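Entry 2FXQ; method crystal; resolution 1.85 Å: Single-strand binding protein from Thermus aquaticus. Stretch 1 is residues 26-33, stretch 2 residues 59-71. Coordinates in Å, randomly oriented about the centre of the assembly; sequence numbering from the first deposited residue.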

# COMPACT_ATOMS: atom_id res chain seq x y z
N GLY A 26 28.02 -2.02 19.45
CA GLY A 26 27.07 -1.32 20.29
C GLY A 26 25.77 -0.92 19.57
O GLY A 26 24.86 -0.37 20.20
N LEU A 27 25.68 -1.13 18.26
CA LEU A 27 24.44 -0.76 17.54
C LEU A 27 23.24 -1.53 18.05
O LEU A 27 23.31 -2.75 18.17
CB LEU A 27 24.58 -1.01 16.07
CG LEU A 27 23.46 -0.52 15.16
CD1 LEU A 27 23.49 1.03 15.01
CD2 LEU A 27 23.70 -1.20 13.80
N ALA A 28 22.15 -0.83 18.36
CA ALA A 28 20.96 -1.46 18.90
C ALA A 28 20.25 -2.26 17.84
O ALA A 28 20.10 -1.79 16.72
CB ALA A 28 19.99 -0.37 19.43
N ILE A 29 19.72 -3.42 18.22
CA ILE A 29 18.96 -4.32 17.33
C ILE A 29 17.70 -4.66 18.11
O ILE A 29 17.80 -5.15 19.27
CB ILE A 29 19.74 -5.62 17.06
CG1 ILE A 29 20.99 -5.36 16.27
CG2 ILE A 29 18.96 -6.57 16.13
CD1 ILE A 29 21.97 -6.56 16.39
N LEU A 30 16.54 -4.43 17.49
CA LEU A 30 15.27 -4.84 18.08
C LEU A 30 14.54 -5.70 17.04
O LEU A 30 14.13 -5.19 16.01
CB LEU A 30 14.41 -3.64 18.47
CG LEU A 30 13.16 -3.99 19.35
CD1 LEU A 30 13.63 -4.52 20.75
CD2 LEU A 30 12.29 -2.76 19.53
N ASP A 31 14.50 -7.00 17.27
CA ASP A 31 13.85 -7.92 16.34
C ASP A 31 12.43 -8.17 16.79
O ASP A 31 12.23 -8.56 17.93
CB ASP A 31 14.61 -9.23 16.29
CG ASP A 31 15.85 -9.16 15.44
OD1 ASP A 31 15.91 -8.37 14.47
OD2 ASP A 31 16.84 -9.87 15.65
N LEU A 32 11.45 -7.95 15.90
CA LEU A 32 10.04 -8.21 16.23
C LEU A 32 9.59 -9.43 15.47
O LEU A 32 9.91 -9.55 14.27
CB LEU A 32 9.18 -7.07 15.70
CG LEU A 32 9.56 -5.61 16.02
CD1 LEU A 32 8.50 -4.68 15.60
CD2 LEU A 32 9.86 -5.39 17.47
N ASN A 33 8.82 -10.30 16.11
CA ASN A 33 8.25 -11.40 15.38
C ASN A 33 6.75 -11.09 15.24
O ASN A 33 6.02 -10.99 16.26
CB ASN A 33 8.52 -12.75 16.07
CG ASN A 33 9.99 -13.13 15.98
OD1 ASN A 33 10.49 -13.40 14.89
ND2 ASN A 33 10.69 -13.17 17.11
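Stretch 2 59-71: LGRQAEMWGDLLE

The centre of the contact is Ala63, on the helix that begins at Arg61 and packs across the strand 28-33. The two axes approach to 6.7 Å, and their N-to-C directions cross at 69°, so the helix lies obliquely over the strand. Such a close approach suits a small residue: the CB of Ala63 points toward the strand and fits between two neighbours that alternate along it, 3.6 Å from Ala28 CB and 3.8 Å from Leu30 CB. Ile29, between them in sequence, directs its side chain to the other face of the strand.

Leu30 (chi1 t, chi2 p) carries the packing onward to Trp66 and the residues that follow it. Its CD2 lies 4.0 Å from Trp66 CB, 3.7 Å from Gly67 CA and 4.2 Å from Leu70 CD1. Gly67 suits its place because a CB would clash with Ala63 O, at 2.8 Å. Beyond the helix the chain runs on and is extended at Leu70 (phi/psi -104/148), whose CD1 meets Leu32 CD2 at 3.8 Å. The long, branched leucines, both with chi1 m and chi2 t, fill the space where the backbones have diverged, the CA atoms of Leu32 and Leu70 being 9.3 Å apart.

Ahead of the helix, Leu59 pairs with Ile29 as an antiparallel, non-hydrogen-bonded bridge, CA to CA 4.7 Å. Their side chains share a face, with Ile29 CG1 3.5 Å from Leu59 CD2; Leu27 CD2 comes within 4.1 Å of that same Leu59 CD2.

At the polar edge, Gly60 N donates a hydrogen bond to Ala28 O (2.8 Å, 164°), supplemented by a CA-H...O contact from Leu59 CA to Ala28 O at 3.4 Å. Gly60 occupies the N-cap position, right before the helix, and its positive phi (72°) favours glycine. Glu64 points its CA-to-CB bond away, yet its chain bends back to bring OE1 3.6 Å from Ala28 CB, leaving the carboxylate at the exposed margin.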

# COMPACT_ATOMS: atom_id res chain seq x y z
N LEU A 59 16.95 -1.40 13.48
CA LEU A 59 18.37 -1.17 13.85
C LEU A 59 18.63 0.25 14.22
O LEU A 59 18.08 1.13 13.58
CB LEU A 59 19.24 -1.44 12.63
CG LEU A 59 19.68 -2.83 12.22
CD1 LEU A 59 20.73 -2.68 11.08
CD2 LEU A 59 20.34 -3.57 13.37
N GLY A 60 19.53 0.50 15.19
CA GLY A 60 19.98 1.86 15.46
C GLY A 60 18.85 2.65 16.16
O GLY A 60 18.23 2.17 17.10
N ARG A 61 18.57 3.85 15.67
CA ARG A 61 17.71 4.80 16.40
C ARG A 61 16.28 4.29 16.66
O ARG A 61 15.75 4.49 17.77
CB ARG A 61 17.62 6.10 15.62
CG ARG A 61 17.24 7.28 16.45
CD ARG A 61 16.84 8.49 15.59
NE ARG A 61 17.94 8.98 14.75
CZ ARG A 61 18.71 10.04 15.04
NH1 ARG A 61 18.54 10.75 16.16
NH2 ARG A 61 19.68 10.39 14.20
N GLN A 62 15.66 3.65 15.67
CA GLN A 62 14.32 3.04 15.90
C GLN A 62 14.39 1.94 16.96
O GLN A 62 13.47 1.79 17.74
CB GLN A 62 13.73 2.44 14.64
CG GLN A 62 13.13 3.48 13.63
CD GLN A 62 11.74 4.09 14.07
OE1 GLN A 62 10.78 3.38 14.39
NE2 GLN A 62 11.67 5.42 14.05
N ALA A 63 15.47 1.18 16.99
CA ALA A 63 15.58 0.13 18.02
C ALA A 63 15.68 0.74 19.44
O ALA A 63 15.06 0.21 20.40
CB ALA A 63 16.80 -0.74 17.74
N GLU A 64 16.46 1.83 19.58
CA GLU A 64 16.61 2.50 20.89
C GLU A 64 15.26 3.14 21.33
O GLU A 64 14.88 3.08 22.51
CB GLU A 64 17.66 3.61 20.85
CG GLU A 64 19.08 3.15 20.52
CD GLU A 64 19.80 2.67 21.77
OE1 GLU A 64 20.99 2.30 21.66
OE2 GLU A 64 19.17 2.63 22.84
N MET A 65 14.56 3.72 20.37
CA MET A 65 13.27 4.41 20.62
C MET A 65 12.24 3.47 21.24
O MET A 65 11.53 3.81 22.20
CB MET A 65 12.69 4.91 19.29
CG MET A 65 11.45 5.77 19.47
SD MET A 65 10.85 6.40 17.88
CE MET A 65 12.55 6.70 16.90
N TRP A 66 12.12 2.29 20.65
CA TRP A 66 11.07 1.35 21.05
C TRP A 66 11.51 0.19 21.92
O TRP A 66 10.69 -0.63 22.27
CB TRP A 66 10.39 0.74 19.82
CG TRP A 66 9.84 1.77 18.94
CD1 TRP A 66 10.27 2.14 17.71
CD2 TRP A 66 8.73 2.60 19.24
NE1 TRP A 66 9.49 3.16 17.22
CE2 TRP A 66 8.52 3.45 18.15
CE3 TRP A 66 7.86 2.68 20.33
CZ2 TRP A 66 7.49 4.42 18.13
CZ3 TRP A 66 6.82 3.61 20.30
CH2 TRP A 66 6.66 4.48 19.22
N GLY A 67 12.79 0.08 22.27
CA GLY A 67 13.28 -1.20 22.79
C GLY A 67 12.75 -1.60 24.17
O GLY A 67 12.82 -2.77 24.57
N ASP A 68 12.17 -0.64 24.90
CA ASP A 68 11.51 -0.96 26.17
C ASP A 68 10.01 -0.65 26.27
O ASP A 68 9.48 -0.46 27.38
CB ASP A 68 12.26 -0.32 27.33
CG ASP A 68 12.92 -1.36 28.19
OD1 ASP A 68 14.11 -1.66 27.93
OD2 ASP A 68 12.30 -1.96 29.11
N LEU A 69 9.33 -0.59 25.13
CA LEU A 69 7.97 -0.11 25.10
C LEU A 69 6.99 -1.11 24.53
O LEU A 69 5.75 -0.87 24.66
CB LEU A 69 7.87 1.19 24.30
CG LEU A 69 8.62 2.34 24.99
CD1 LEU A 69 8.61 3.58 24.08
CD2 LEU A 69 7.99 2.63 26.40
N LEU A 70 7.48 -2.20 23.92
CA LEU A 70 6.53 -3.11 23.15
C LEU A 70 6.19 -4.42 23.88
O LEU A 70 7.03 -4.91 24.65
CB LEU A 70 7.08 -3.45 21.75
CG LEU A 70 7.54 -2.27 20.91
CD1 LEU A 70 8.13 -2.79 19.62
CD2 LEU A 70 6.37 -1.37 20.71
N GLU A 71 4.96 -4.92 23.65
CA GLU A 71 4.44 -6.12 24.34
C GLU A 71 4.05 -7.21 23.38
O GLU A 71 3.56 -6.94 22.29
CB GLU A 71 3.15 -5.82 25.09
CG GLU A 71 3.25 -4.75 26.18
CD GLU A 71 3.87 -5.25 27.47
OE1 GLU A 71 3.88 -4.47 28.45
OE2 GLU A 71 4.39 -6.39 27.50